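Local atomic coordinates of uncharacterized protein DUF849 with a TIM barrel fold (PDB entry 3E49), a protein that probably catalyses the zinc-dependent cleavage of beta-keto acids such as 3-keto-5-aminohexanoate. Residues K7-C12 with G251-V256; L112-M117 with F169-Y174; S177-L182 with R219-L224; V197-G202 with Y229-L234. All coordinates share one frame; numbering follows the deposited sequence.

Contact 1 of 4, residues K7-C12 with G251-V256; sequences KVIITC and GANVRV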
loop_
_atom_site.group_PDB
_atom_site.type_symbol
_atom_site.label_atom_id
_atom_site.label_comp_id
_atom_site.label_asym_id
_atom_site.label_seq_id
_atom_site.Cartn_x
_atom_site.Cartn_y
_atom_site.Cartn_z
ATOM N N LYS A 7 18.679 18.081 -3.646
ATOM C CA LYS A 7 18.689 18.516 -5.042
ATOM C C LYS A 7 18.106 17.446 -5.948
ATOM O O LYS A 7 18.316 16.246 -5.742
ATOM C CB LYS A 7 20.108 18.808 -5.483
ATOM C CG LYS A 7 20.849 19.764 -4.613
ATOM C CD LYS A 7 20.835 21.179 -5.123
ATOM C CE LYS A 7 21.829 21.997 -4.295
ATOM N NZ LYS A 7 22.481 23.082 -5.068
ATOM N N VAL A 8 17.382 17.887 -6.966
ATOM C CA VAL A 8 16.766 16.977 -7.919
ATOM C C VAL A 8 17.581 16.768 -9.179
ATOM O O VAL A 8 17.848 17.720 -9.924
ATOM C CB VAL A 8 15.376 17.505 -8.327
ATOM C CG1 VAL A 8 14.635 16.509 -9.167
ATOM C CG2 VAL A 8 14.584 17.834 -7.054
ATOM N N ILE A 9 17.933 15.517 -9.432
ATOM C CA ILE A 9 18.604 15.159 -10.649
ATOM C C ILE A 9 17.583 15.011 -11.747
ATOM O O ILE A 9 16.720 14.130 -11.660
ATOM C CB ILE A 9 19.329 13.814 -10.559
ATOM C CG1 ILE A 9 20.381 13.827 -9.439
ATOM C CG2 ILE A 9 19.949 13.451 -11.932
ATOM C CD1 ILE A 9 20.830 12.448 -9.030
ATOM N N ILE A 10 17.721 15.811 -12.801
ATOM C CA ILE A 10 16.861 15.666 -13.982
ATOM C C ILE A 10 17.646 14.894 -15.047
ATOM O O ILE A 10 18.739 15.323 -15.458
ATOM C CB ILE A 10 16.473 17.012 -14.575
ATOM C CG1 ILE A 10 15.716 17.864 -13.527
ATOM C CG2 ILE A 10 15.753 16.828 -15.896
ATOM C CD1 ILE A 10 15.357 19.255 -13.985
ATOM N N THR A 11 17.110 13.748 -15.441
ATOM C CA THR A 11 17.643 12.990 -16.558
ATOM C C THR A 11 16.789 13.314 -17.786
ATOM O O THR A 11 15.525 13.324 -17.710
ATOM C CB THR A 11 17.648 11.494 -16.324
ATOM O OG1 THR A 11 18.566 11.183 -15.262
ATOM C CG2 THR A 11 18.044 10.756 -17.621
ATOM N N CYS A 12 17.461 13.583 -18.918
ATOM C CA CYS A 12 16.756 13.784 -20.162
ATOM C C CYS A 12 17.174 12.707 -21.193
ATOM O O CYS A 12 18.311 12.624 -21.564
ATOM C CB CYS A 12 16.990 15.182 -20.705
ATOM S SG CYS A 12 15.847 15.513 -22.061
ATOM N N GLY A 251 11.018 13.437 -2.620
ATOM C CA GLY A 251 12.482 13.313 -2.581
ATOM C C GLY A 251 13.135 12.584 -3.741
ATOM O O GLY A 251 14.343 12.412 -3.750
ATOM N N ALA A 252 12.348 12.134 -4.717
ATOM C CA ALA A 252 12.940 11.415 -5.838
ATOM C C ALA A 252 13.513 12.360 -6.917
ATOM O O ALA A 252 13.286 13.585 -6.914
ATOM C CB ALA A 252 11.913 10.527 -6.490
ATOM N N ASN A 253 14.220 11.735 -7.856
ATOM C CA ASN A 253 14.789 12.392 -9.004
ATOM C C ASN A 253 13.892 12.119 -10.180
ATOM O O ASN A 253 12.994 11.301 -10.076
ATOM C CB ASN A 253 16.204 11.905 -9.177
ATOM C CG ASN A 253 17.007 12.215 -7.947
ATOM O OD1 ASN A 253 17.285 13.389 -7.667
ATOM N ND2 ASN A 253 17.328 11.187 -7.171
ATOM N N VAL A 254 14.101 12.815 -11.291
ATOM C CA VAL A 254 13.125 12.736 -12.395
ATOM C C VAL A 254 13.732 12.502 -13.779
ATOM O O VAL A 254 14.822 12.963 -14.069
ATOM C CB VAL A 254 12.309 14.041 -12.429
ATOM C CG1 VAL A 254 11.559 14.238 -11.091
ATOM C CG2 VAL A 254 13.227 15.282 -12.723
ATOM N N ARG A 255 12.988 11.857 -14.661
ATOM C CA ARG A 255 13.439 11.619 -16.030
ATOM C C ARG A 255 12.397 12.118 -16.979
ATOM O O ARG A 255 11.213 11.806 -16.823
ATOM C CB ARG A 255 13.751 10.155 -16.319
ATOM C CG ARG A 255 14.073 9.860 -17.750
ATOM C CD ARG A 255 14.684 8.532 -17.917
ATOM N NE ARG A 255 14.560 8.084 -19.295
ATOM C CZ ARG A 255 15.068 6.969 -19.782
ATOM N NH1 ARG A 255 15.862 6.200 -19.063
ATOM N NH2 ARG A 255 14.805 6.643 -21.024
ATOM N N VAL A 256 12.853 12.923 -17.932
ATOM C CA VAL A 256 12.005 13.439 -18.999
ATOM C C VAL A 256 12.685 13.119 -20.354
ATOM O O VAL A 256 13.722 12.468 -20.388
ATOM C CB VAL A 256 11.659 14.937 -18.826
ATOM C CG1 VAL A 256 10.896 15.160 -17.499
ATOM C CG2 VAL A 256 12.911 15.834 -18.870
HETATM O O HOH W 1 17.082 11.298 -12.873
#

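Contact 2 of 4, residues L112-M117 with F169-Y174; sequences LNMGSM and FEFECY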
loop_
_atom_site.group_PDB
_atom_site.type_symbol
_atom_site.label_atom_id
_atom_site.label_comp_id
_atom_site.label_asym_id
_atom_site.label_seq_id
_atom_site.Cartn_x
_atom_site.Cartn_y
_atom_site.Cartn_z
ATOM N N LEU A 112 20.777 -0.052 -17.975
ATOM C CA LEU A 112 20.801 -1.509 -17.834
ATOM C C LEU A 112 19.369 -1.946 -17.503
ATOM O O LEU A 112 18.850 -1.635 -16.416
ATOM C CB LEU A 112 21.794 -1.950 -16.739
ATOM C CG LEU A 112 21.989 -3.434 -16.358
ATOM C CD1 LEU A 112 22.035 -4.361 -17.519
ATOM C CD2 LEU A 112 23.257 -3.624 -15.533
ATOM N N ASN A 113 18.720 -2.586 -18.461
ATOM C CA ASN A 113 17.372 -3.095 -18.284
ATOM C C ASN A 113 17.464 -4.310 -17.360
ATOM O O ASN A 113 18.318 -5.155 -17.552
ATOM C CB ASN A 113 16.768 -3.417 -19.641
ATOM C CG ASN A 113 15.328 -3.909 -19.555
ATOM O OD1 ASN A 113 15.022 -4.831 -18.836
ATOM N ND2 ASN A 113 14.467 -3.325 -20.358
HETATM N N MSE A 114 16.574 -4.424 -16.366
HETATM C CA MSE A 114 16.784 -5.451 -15.350
HETATM C C MSE A 114 16.051 -6.754 -15.438
HETATM O O MSE A 114 15.964 -7.478 -14.444
HETATM C CB MSE A 114 16.638 -4.820 -13.946
HETATM C CG MSE A 114 17.828 -3.945 -13.562
HETATM SE SE MSE A 114 19.500 -4.926 -13.480
HETATM C CE MSE A 114 19.123 -6.253 -12.368
ATOM N N GLY A 115 15.556 -7.112 -16.607
ATOM C CA GLY A 115 14.869 -8.377 -16.740
ATOM C C GLY A 115 14.279 -8.501 -18.127
ATOM O O GLY A 115 13.909 -7.487 -18.716
ATOM N N SER A 116 14.216 -9.731 -18.644
ATOM C CA SER A 116 13.638 -9.997 -19.954
ATOM C C SER A 116 12.142 -9.728 -19.848
ATOM O O SER A 116 11.521 -9.983 -18.825
ATOM C CB SER A 116 13.883 -11.454 -20.402
ATOM O OG SER A 116 15.264 -11.785 -20.460
HETATM N N MSE A 117 11.572 -9.146 -20.890
HETATM C CA MSE A 117 10.166 -8.783 -20.876
HETATM C C MSE A 117 9.608 -8.566 -22.274
HETATM O O MSE A 117 10.361 -8.330 -23.205
HETATM C CB MSE A 117 10.033 -7.429 -20.145
HETATM C CG MSE A 117 10.961 -6.289 -20.786
HETATM SE SE MSE A 117 10.706 -4.691 -19.743
HETATM C CE MSE A 117 8.831 -4.166 -20.329
ATOM N N PHE A 169 25.668 2.320 -13.496
ATOM C CA PHE A 169 24.427 2.081 -14.235
ATOM C C PHE A 169 23.193 2.792 -13.790
ATOM O O PHE A 169 22.996 3.044 -12.607
ATOM C CB PHE A 169 24.131 0.595 -14.211
ATOM C CG PHE A 169 25.257 -0.246 -14.747
ATOM C CD1 PHE A 169 25.416 -0.425 -16.108
ATOM C CD2 PHE A 169 26.179 -0.829 -13.878
ATOM C CE1 PHE A 169 26.472 -1.192 -16.597
ATOM C CE2 PHE A 169 27.239 -1.589 -14.370
ATOM C CZ PHE A 169 27.381 -1.773 -15.719
ATOM N N GLU A 170 22.373 3.099 -14.792
ATOM C CA GLU A 170 21.018 3.568 -14.600
ATOM C C GLU A 170 20.247 2.253 -14.740
ATOM O O GLU A 170 20.087 1.749 -15.855
ATOM C CB GLU A 170 20.598 4.589 -15.687
ATOM C CG GLU A 170 19.131 5.044 -15.617
ATOM C CD GLU A 170 18.639 5.763 -16.862
ATOM O OE1 GLU A 170 19.284 5.666 -17.920
ATOM O OE2 GLU A 170 17.555 6.399 -16.809
ATOM N N PHE A 171 19.831 1.668 -13.605
ATOM C CA PHE A 171 19.098 0.420 -13.596
ATOM C C PHE A 171 17.638 0.720 -13.937
ATOM O O PHE A 171 16.929 1.369 -13.166
ATOM C CB PHE A 171 19.207 -0.289 -12.240
ATOM C CG PHE A 171 20.647 -0.574 -11.807
ATOM C CD1 PHE A 171 21.295 -1.704 -12.304
ATOM C CD2 PHE A 171 21.274 0.221 -10.874
ATOM C CE1 PHE A 171 22.599 -1.993 -11.926
ATOM C CE2 PHE A 171 22.605 -0.028 -10.515
ATOM C CZ PHE A 171 23.249 -1.169 -11.025
ATOM N N GLU A 172 17.210 0.259 -15.109
ATOM C CA GLU A 172 15.874 0.506 -15.606
ATOM C C GLU A 172 15.027 -0.632 -15.134
ATOM O O GLU A 172 15.183 -1.758 -15.597
ATOM C CB GLU A 172 15.876 0.593 -17.118
ATOM C CG GLU A 172 16.585 1.802 -17.615
ATOM C CD GLU A 172 16.668 1.838 -19.136
ATOM O OE1 GLU A 172 16.838 0.744 -19.761
ATOM O OE2 GLU A 172 16.587 2.974 -19.673
ATOM N N CYS A 173 14.176 -0.340 -14.167
ATOM C CA CYS A 173 13.324 -1.355 -13.554
ATOM C C CYS A 173 11.870 -1.105 -13.960
ATOM O O CYS A 173 11.253 -0.131 -13.540
ATOM C CB CYS A 173 13.496 -1.332 -12.045
ATOM S SG CYS A 173 15.256 -1.622 -11.526
ATOM N N TYR A 174 11.341 -1.969 -14.784
ATOM C CA TYR A 174 9.972 -1.834 -15.296
ATOM C C TYR A 174 8.884 -2.510 -14.486
ATOM O O TYR A 174 7.694 -2.437 -14.856
ATOM C CB TYR A 174 9.908 -2.408 -16.713
ATOM C CG TYR A 174 10.786 -1.697 -17.707
ATOM C CD1 TYR A 174 12.163 -1.897 -17.726
ATOM C CD2 TYR A 174 10.231 -0.854 -18.652
ATOM C CE1 TYR A 174 12.972 -1.251 -18.669
ATOM C CE2 TYR A 174 11.017 -0.221 -19.599
ATOM C CZ TYR A 174 12.394 -0.423 -19.592
ATOM O OH TYR A 174 13.130 0.224 -20.541
#

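Contact 3 of 4, residues S177-L182 with R219-L224; sequences SHLYNL and RTADRL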
loop_
_atom_site.group_PDB
_atom_site.type_symbol
_atom_site.label_atom_id
_atom_site.label_comp_id
_atom_site.label_asym_id
_atom_site.label_seq_id
_atom_site.Cartn_x
_atom_site.Cartn_y
_atom_site.Cartn_z
ATOM N N SER A 177 9.593 -7.251 -10.139
ATOM C CA SER A 177 10.553 -8.341 -10.361
ATOM C C SER A 177 11.919 -7.783 -10.658
ATOM O O SER A 177 12.916 -8.383 -10.252
ATOM C CB SER A 177 10.113 -9.273 -11.480
ATOM O OG SER A 177 10.001 -8.581 -12.680
ATOM N N HIS A 178 11.969 -6.619 -11.312
ATOM C CA HIS A 178 13.274 -5.988 -11.653
ATOM C C HIS A 178 14.053 -5.498 -10.455
ATOM O O HIS A 178 15.323 -5.536 -10.466
ATOM C CB HIS A 178 13.079 -4.874 -12.659
ATOM C CG HIS A 178 12.715 -5.361 -14.036
ATOM N ND1 HIS A 178 12.731 -4.544 -15.144
ATOM C CD2 HIS A 178 12.340 -6.586 -14.478
ATOM C CE1 HIS A 178 12.388 -5.243 -16.205
ATOM N NE2 HIS A 178 12.134 -6.479 -15.828
ATOM N N LEU A 179 13.345 -4.983 -9.452
ATOM C CA LEU A 179 13.960 -4.553 -8.205
ATOM C C LEU A 179 14.486 -5.760 -7.463
ATOM O O LEU A 179 15.564 -5.740 -6.906
ATOM C CB LEU A 179 12.979 -3.777 -7.340
ATOM C CG LEU A 179 12.427 -2.477 -7.919
ATOM C CD1 LEU A 179 11.298 -1.962 -6.962
ATOM C CD2 LEU A 179 13.560 -1.443 -8.154
ATOM N N TYR A 180 13.702 -6.825 -7.441
ATOM C CA TYR A 180 14.165 -8.073 -6.851
ATOM C C TYR A 180 15.352 -8.670 -7.622
ATOM O O TYR A 180 16.289 -9.221 -7.019
ATOM C CB TYR A 180 13.032 -9.045 -6.743
ATOM C CG TYR A 180 12.156 -8.830 -5.537
ATOM C CD1 TYR A 180 12.579 -9.233 -4.261
ATOM C CD2 TYR A 180 10.849 -8.321 -5.668
ATOM C CE1 TYR A 180 11.756 -9.082 -3.149
ATOM C CE2 TYR A 180 10.029 -8.181 -4.558
ATOM C CZ TYR A 180 10.475 -8.590 -3.311
ATOM O OH TYR A 180 9.642 -8.443 -2.236
ATOM N N ASN A 181 15.350 -8.519 -8.942
ATOM C CA ASN A 181 16.463 -9.061 -9.734
ATOM C C ASN A 181 17.715 -8.242 -9.371
ATOM O O ASN A 181 18.770 -8.825 -9.164
ATOM C CB ASN A 181 16.207 -8.990 -11.232
ATOM C CG ASN A 181 15.136 -9.910 -11.697
ATOM O OD1 ASN A 181 14.743 -10.822 -11.006
ATOM N ND2 ASN A 181 14.700 -9.711 -12.930
ATOM N N LEU A 182 17.586 -6.918 -9.213
ATOM C CA LEU A 182 18.732 -6.090 -8.824
ATOM C C LEU A 182 19.211 -6.504 -7.448
ATOM O O LEU A 182 20.420 -6.583 -7.227
ATOM C CB LEU A 182 18.401 -4.591 -8.835
ATOM C CG LEU A 182 19.455 -3.553 -8.443
ATOM C CD1 LEU A 182 20.706 -3.656 -9.275
ATOM C CD2 LEU A 182 18.828 -2.147 -8.533
ATOM N N ARG A 219 8.268 1.499 -2.125
ATOM C CA ARG A 219 8.249 0.688 -0.915
ATOM C C ARG A 219 9.170 -0.520 -1.063
ATOM O O ARG A 219 9.902 -0.884 -0.118
ATOM C CB ARG A 219 6.748 0.226 -0.803
ATOM C CG ARG A 219 6.273 -0.598 0.249
ATOM C CD ARG A 219 4.856 -1.014 -0.168
ATOM N NE ARG A 219 3.958 0.132 -0.246
ATOM C CZ ARG A 219 2.918 0.214 -1.086
ATOM N NH1 ARG A 219 2.702 -0.728 -1.979
ATOM N NH2 ARG A 219 2.153 1.288 -1.089
ATOM N N THR A 220 9.194 -1.107 -2.263
ATOM C CA THR A 220 9.962 -2.322 -2.530
ATOM C C THR A 220 11.424 -1.943 -2.470
ATOM O O THR A 220 12.184 -2.607 -1.791
ATOM C CB THR A 220 9.690 -2.864 -3.841
ATOM O OG1 THR A 220 8.276 -3.241 -3.842
ATOM C CG2 THR A 220 10.508 -4.134 -4.146
ATOM N N ALA A 221 11.707 -0.922 -3.230
ATOM C CA ALA A 221 13.136 -0.409 -3.293
ATOM C C ALA A 221 13.583 -0.004 -1.910
ATOM O O ALA A 221 14.735 -0.329 -1.503
ATOM C CB ALA A 221 13.221 0.711 -4.273
ATOM N N ASP A 222 12.766 0.751 -1.183
ATOM C CA ASP A 222 13.174 1.173 0.168
ATOM C C ASP A 222 13.533 -0.031 1.035
ATOM O O ASP A 222 14.527 -0.035 1.763
ATOM C CB ASP A 222 12.079 1.958 0.884
ATOM C CG ASP A 222 11.922 3.370 0.389
ATOM O OD1 ASP A 222 12.803 3.862 -0.341
ATOM O OD2 ASP A 222 10.899 4.019 0.731
ATOM N N ARG A 223 12.713 -1.071 0.943
ATOM C CA ARG A 223 12.949 -2.266 1.723
ATOM C C ARG A 223 14.173 -3.058 1.281
ATOM O O ARG A 223 14.903 -3.577 2.127
ATOM C CB ARG A 223 11.750 -3.185 1.668
ATOM C CG ARG A 223 11.877 -4.315 2.673
ATOM C CD ARG A 223 10.642 -5.186 2.710
ATOM N NE ARG A 223 10.461 -5.909 1.469
ATOM C CZ ARG A 223 9.542 -5.649 0.536
ATOM N NH1 ARG A 223 8.655 -4.659 0.646
ATOM N NH2 ARG A 223 9.520 -6.413 -0.533
ATOM N N LEU A 224 14.420 -3.139 -0.023
ATOM C CA LEU A 224 15.515 -3.936 -0.535
ATOM C C LEU A 224 16.856 -3.237 -0.425
ATOM O O LEU A 224 17.863 -3.875 -0.166
ATOM C CB LEU A 224 15.275 -4.344 -1.998
ATOM C CG LEU A 224 14.091 -5.259 -2.270
ATOM C CD1 LEU A 224 13.897 -5.446 -3.756
ATOM C CD2 LEU A 224 14.284 -6.600 -1.572
#

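Contact 4 of 4, residues V197-G202 with Y229-L234; sequences VQTVFG and YVWSIL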
loop_
_atom_site.group_PDB
_atom_site.type_symbol
_atom_site.label_atom_id
_atom_site.label_comp_id
_atom_site.label_asym_id
_atom_site.label_seq_id
_atom_site.Cartn_x
_atom_site.Cartn_y
_atom_site.Cartn_z
ATOM N N VAL A 197 18.373 3.819 -9.498
ATOM C CA VAL A 197 17.195 3.001 -9.845
ATOM C C VAL A 197 16.178 3.877 -10.558
ATOM O O VAL A 197 15.639 4.839 -9.988
ATOM C CB VAL A 197 16.642 2.305 -8.595
ATOM C CG1 VAL A 197 15.395 1.532 -8.961
ATOM C CG2 VAL A 197 17.700 1.364 -7.914
ATOM N N GLN A 198 15.970 3.576 -11.839
ATOM C CA GLN A 198 15.069 4.313 -12.683
ATOM C C GLN A 198 13.828 3.420 -12.817
ATOM O O GLN A 198 13.826 2.389 -13.511
ATOM C CB GLN A 198 15.677 4.614 -14.059
ATOM C CG GLN A 198 14.807 5.453 -14.982
ATOM C CD GLN A 198 14.838 6.926 -14.573
ATOM O OE1 GLN A 198 13.854 7.479 -14.106
ATOM N NE2 GLN A 198 16.029 7.551 -14.671
ATOM N N THR A 199 12.791 3.804 -12.124
ATOM C CA THR A 199 11.518 3.026 -12.166
ATOM C C THR A 199 10.709 3.556 -13.313
ATOM O O THR A 199 10.424 4.763 -13.374
ATOM C CB THR A 199 10.736 3.085 -10.839
ATOM O OG1 THR A 199 10.457 4.435 -10.491
ATOM C CG2 THR A 199 11.489 2.351 -9.695
ATOM N N VAL A 200 10.368 2.634 -14.235
ATOM C CA VAL A 200 9.705 2.917 -15.524
ATOM C C VAL A 200 8.269 2.472 -15.538
ATOM O O VAL A 200 8.006 1.273 -15.413
ATOM C CB VAL A 200 10.420 2.177 -16.695
ATOM C CG1 VAL A 200 9.810 2.527 -18.053
ATOM C CG2 VAL A 200 11.949 2.579 -16.704
ATOM N N PHE A 201 7.356 3.427 -15.711
ATOM C CA PHE A 201 5.894 3.134 -15.666
ATOM C C PHE A 201 5.205 3.404 -16.952
ATOM O O PHE A 201 5.520 4.355 -17.642
ATOM C CB PHE A 201 5.205 4.057 -14.635
ATOM C CG PHE A 201 5.836 3.999 -13.271
ATOM C CD1 PHE A 201 5.465 3.037 -12.366
ATOM C CD2 PHE A 201 6.844 4.886 -12.921
ATOM C CE1 PHE A 201 6.078 2.951 -11.120
ATOM C CE2 PHE A 201 7.470 4.819 -11.665
ATOM C CZ PHE A 201 7.092 3.824 -10.769
ATOM N N GLY A 202 4.192 2.593 -17.254
ATOM C CA GLY A 202 3.333 2.877 -18.367
ATOM C C GLY A 202 3.567 2.223 -19.687
ATOM O O GLY A 202 2.915 2.593 -20.636
ATOM N N TYR A 229 20.219 3.453 -2.437
ATOM C CA TYR A 229 19.791 3.668 -3.804
ATOM C C TYR A 229 19.337 5.097 -3.993
ATOM O O TYR A 229 18.985 5.779 -3.016
ATOM C CB TYR A 229 18.707 2.664 -4.208
ATOM C CG TYR A 229 17.286 3.013 -3.835
ATOM C CD1 TYR A 229 16.842 2.910 -2.524
ATOM C CD2 TYR A 229 16.374 3.402 -4.810
ATOM C CE1 TYR A 229 15.536 3.227 -2.188
ATOM C CE2 TYR A 229 15.077 3.700 -4.493
ATOM C CZ TYR A 229 14.661 3.613 -3.176
ATOM O OH TYR A 229 13.366 3.911 -2.874
ATOM N N VAL A 230 19.445 5.568 -5.236
ATOM C CA VAL A 230 18.994 6.883 -5.663
ATOM C C VAL A 230 17.850 6.615 -6.645
ATOM O O VAL A 230 18.013 5.922 -7.649
ATOM C CB VAL A 230 20.106 7.646 -6.317
ATOM C CG1 VAL A 230 19.616 9.024 -6.808
ATOM C CG2 VAL A 230 21.251 7.792 -5.298
ATOM N N TRP A 231 16.702 7.190 -6.359
ATOM C CA TRP A 231 15.494 6.896 -7.112
ATOM C C TRP A 231 15.158 7.911 -8.178
ATOM O O TRP A 231 15.167 9.118 -7.920
ATOM C CB TRP A 231 14.373 6.822 -6.101
ATOM C CG TRP A 231 13.045 6.436 -6.675
ATOM C CD1 TRP A 231 12.825 5.610 -7.737
ATOM C CD2 TRP A 231 11.765 6.759 -6.131
ATOM N NE1 TRP A 231 11.461 5.435 -7.909
ATOM C CE2 TRP A 231 10.799 6.138 -6.938
ATOM C CE3 TRP A 231 11.338 7.529 -5.043
ATOM C CZ2 TRP A 231 9.424 6.267 -6.690
ATOM C CZ3 TRP A 231 9.960 7.678 -4.823
ATOM C CH2 TRP A 231 9.039 7.044 -5.640
ATOM N N SER A 232 14.825 7.419 -9.384
ATOM C CA SER A 232 14.373 8.313 -10.431
ATOM C C SER A 232 13.122 7.701 -11.017
ATOM O O SER A 232 12.966 6.506 -11.081
ATOM C CB SER A 232 15.404 8.518 -11.522
ATOM O OG SER A 232 15.010 9.532 -12.414
ATOM N N ILE A 233 12.268 8.581 -11.455
ATOM C CA ILE A 233 10.984 8.205 -12.023
ATOM C C ILE A 233 10.935 8.489 -13.512
ATOM O O ILE A 233 11.276 9.606 -13.952
ATOM C CB ILE A 233 9.890 9.016 -11.326
ATOM C CG1 ILE A 233 9.666 8.531 -9.865
ATOM C CG2 ILE A 233 8.579 8.809 -12.080
ATOM C CD1 ILE A 233 10.646 9.022 -8.832
ATOM N N LEU A 234 10.442 7.498 -14.284
ATOM C CA LEU A 234 10.223 7.644 -15.697
ATOM C C LEU A 234 8.773 7.223 -15.963
ATOM O O LEU A 234 8.448 6.068 -15.818
ATOM C CB LEU A 234 11.118 6.705 -16.496
ATOM C CG LEU A 234 11.243 6.885 -18.012
ATOM C CD1 LEU A 234 12.128 5.754 -18.577
ATOM C CD2 LEU A 234 9.896 6.906 -18.734
#

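Contact 1 of 4, residues K7-C12 with G251-V256
Thr11 and Val254 meet where the first and last strands of the TIM barrel, 10-13 and 253-256, run side by side and close the cylinder. Thr11 N gives an almost straight bond (173°) to Val254 O at 2.8 Å, and Thr11 O takes Val256 N at 2.7 Å. One step earlier Val254 N donates to Ile9 O. Where the strands begin, a side chain takes over the pairing: Asn253 OD1 accepts from Ile9 N at 2.8 Å, with the donor tilted 28° from the amide plane. The other end of that amide, ND2, is held by Trp231 O, consistent with a fixed amide rotation that leaves OD1 facing Ile9 N.

The two faces of the pair differ in character. Outward, Ile10 and Val254 lie side by side with CG1 of the isoleucine 3.7 Å from CG2 of the valine, a methyl that sits in the crowded position between backbone N and carbonyl carbon. Helix 273-286 packs against this face, touching Val8, Ile10, Cys12 and Val256. On the other face Thr11 CG2 rests 4.0 Å from Arg255 CD. Arg255 leaves the backbone anti to N (chi1 174°) and stays extended, which carries its guanidinium to salt bridges with Glu170 and Asp260 and brings its side chain to about 4 Å from the zinc ion (nearest atoms). A water lies on the threonine side of the seam: it is 2.8 Å from Thr11 OG1 and donates to Val254 O at 3.1 Å, the same oxygen that accepts Thr11 N.

Contact 2 of 4, residues L112-M117 with F169-Y174
With CG anti to the backbone N (chi1 178°), Leu112 reaches across to Phe169 and lays CD2 over one face of its ring, 4.0 Å from the centroid and 16° off the normal. Met117, a selenomethionine, starts differently: CG stands between N and the carbonyl carbon (chi1 55°), and a bend at the far end sets SE over a face of Tyr174, 3.6 Å from Tyr174 CG, in a Met-aromatic contact. Met114, also a selenomethionine, brings SE obliquely to Phe171, 3.9 Å from CD1 of that ring.

The backbones under these contacts belong to strands 109-113 and 168-173, parallel neighbours in the TIM barrel. Leu112 takes part twice, its N donating to Glu170 O at 2.9 Å and its O receiving Glu172 N at 2.8 Å; Met114 N adds a longer bond to Glu172 O. Leu112 and Phe171 share the face packed by helices 152-163 and 176-187. Glu172 lies on the other face, where its side chain comes to about 4 Å from the zinc ion (nearest atoms), while Glu170 OE1 is hydrogen-bonded to ND1 of the zinc ligand His50. After Asn113 the chain turns away: OD1 accepts Gly115 N at 3.2 Å in an Asx turn, while ND2 of the same amide sits 3.1 Å from Tyr174 CE1, the amide and ring planes 20° apart.

Contact 3 of 4, residues S177-L182 with R219-L224
Leu224 and Tyr180 meet with the leucine methyl above the phenol: CD1 stands 4.2 Å from the ring centroid, 17° off the normal and displaced toward the rim, in a CH-pi contact. The same methyl also lies 3.6 Å from the backbone O of Leu179, lodged between the ring and the backbone of the helix that carries it. CD2, the other branch, approaches the ring at CE1, 3.9 Å away.

Leu179 points its CB toward the partner helix, and its CD1 continues the chain anti to CA (chi2 172°), ending 3.6 Å from Thr220 CB and in contact with Thr220 CG2. Thr220 OG1 is hydrogen-bonded to His216 O in its own helix, and CG2 is the branch that faces Leu179. Farther out, Arg223 departs anti to the backbone N, then bends at chi3 (66°), which brings the edge of its guanidinium to the phenol: NH2 is 2.7 Å from Tyr180 OH. The hydroxyl is hydrogen-bonded to Asp213 of a second subunit, which places this margin of the contact at an interface of the tetramer.

The short segments run almost parallel, their axes 9.9 Å apart, an arrangement characteristic of successive outer helices, here 176-187 and 211-225, around a TIM barrel.

Contact 4 of 4, residues V197-G202 with Y229-L234
Val197 to Phe201 and Tyr229 to Leu234 pair as parallel neighbours in the barrel wall, joined through helix 211-225. Backbone bonds cross in regular alternation: Val197 N to Val230 O, Ser232 N to Val197 O, Thr199 N to Ser232 O, Leu234 N to Thr199 O and Phe201 N to Leu234 O, all 2.8 to 2.9 Å.

A side-chain bond reinforces this pattern. Trp231 NE1 donates to Thr199 OG1 at 2.9 Å (156° at the hydrogen), with the oxygen near the indole plane. Thr199 presents OG1 by setting it between backbone N and carbonyl carbon (chi1 57°); the same hydroxyl makes a weak bond back to Ser232 O at 3.3 Å. The indole is thus tied at its edge. Beside it, Val197 CG2 packs against Tyr229 CD2, and the Tyr229 hydroxyl is bound by Asp222 of the connecting helix. On the other face Val200 and Leu234 lie alongside each other, Val200 CG2 to Leu234 CD1 3.7 Å.

Trp231 and Tyr229, together with Arg218 and Gln250 among others, line a pocket holding 2-ethoxyethanol, probably from the crystallisation liquor. The two strands with helix 211-225 between them form a beta-alpha-beta unit of the TIM barrel.

Overall arrangement
Contacts 1, 2 and 4 are buried seams of a single barrel sheet, whereas contact 3, only partly buried, its centre about 19 Å from the chain centre, lies in the surrounding helices. Contact 4 connects the other two seams: strand 195-201 is bonded to strand 168-173 of contact 2, and strand 229-235 to strand 253-256 of contact 1. Contacts 1 and 2, their centres about 18 Å apart, both send charged side chains toward the zinc site inside the barrel; contact 4 instead has a polar side-chain bond on its helix-facing side. Contact 3 relies on side-chain packing, with polar groups at its margin. Contacts 2 and 3 also touch a second subunit, and Leu179 and Leu182 of contact 3 cover Val197 of contact 4.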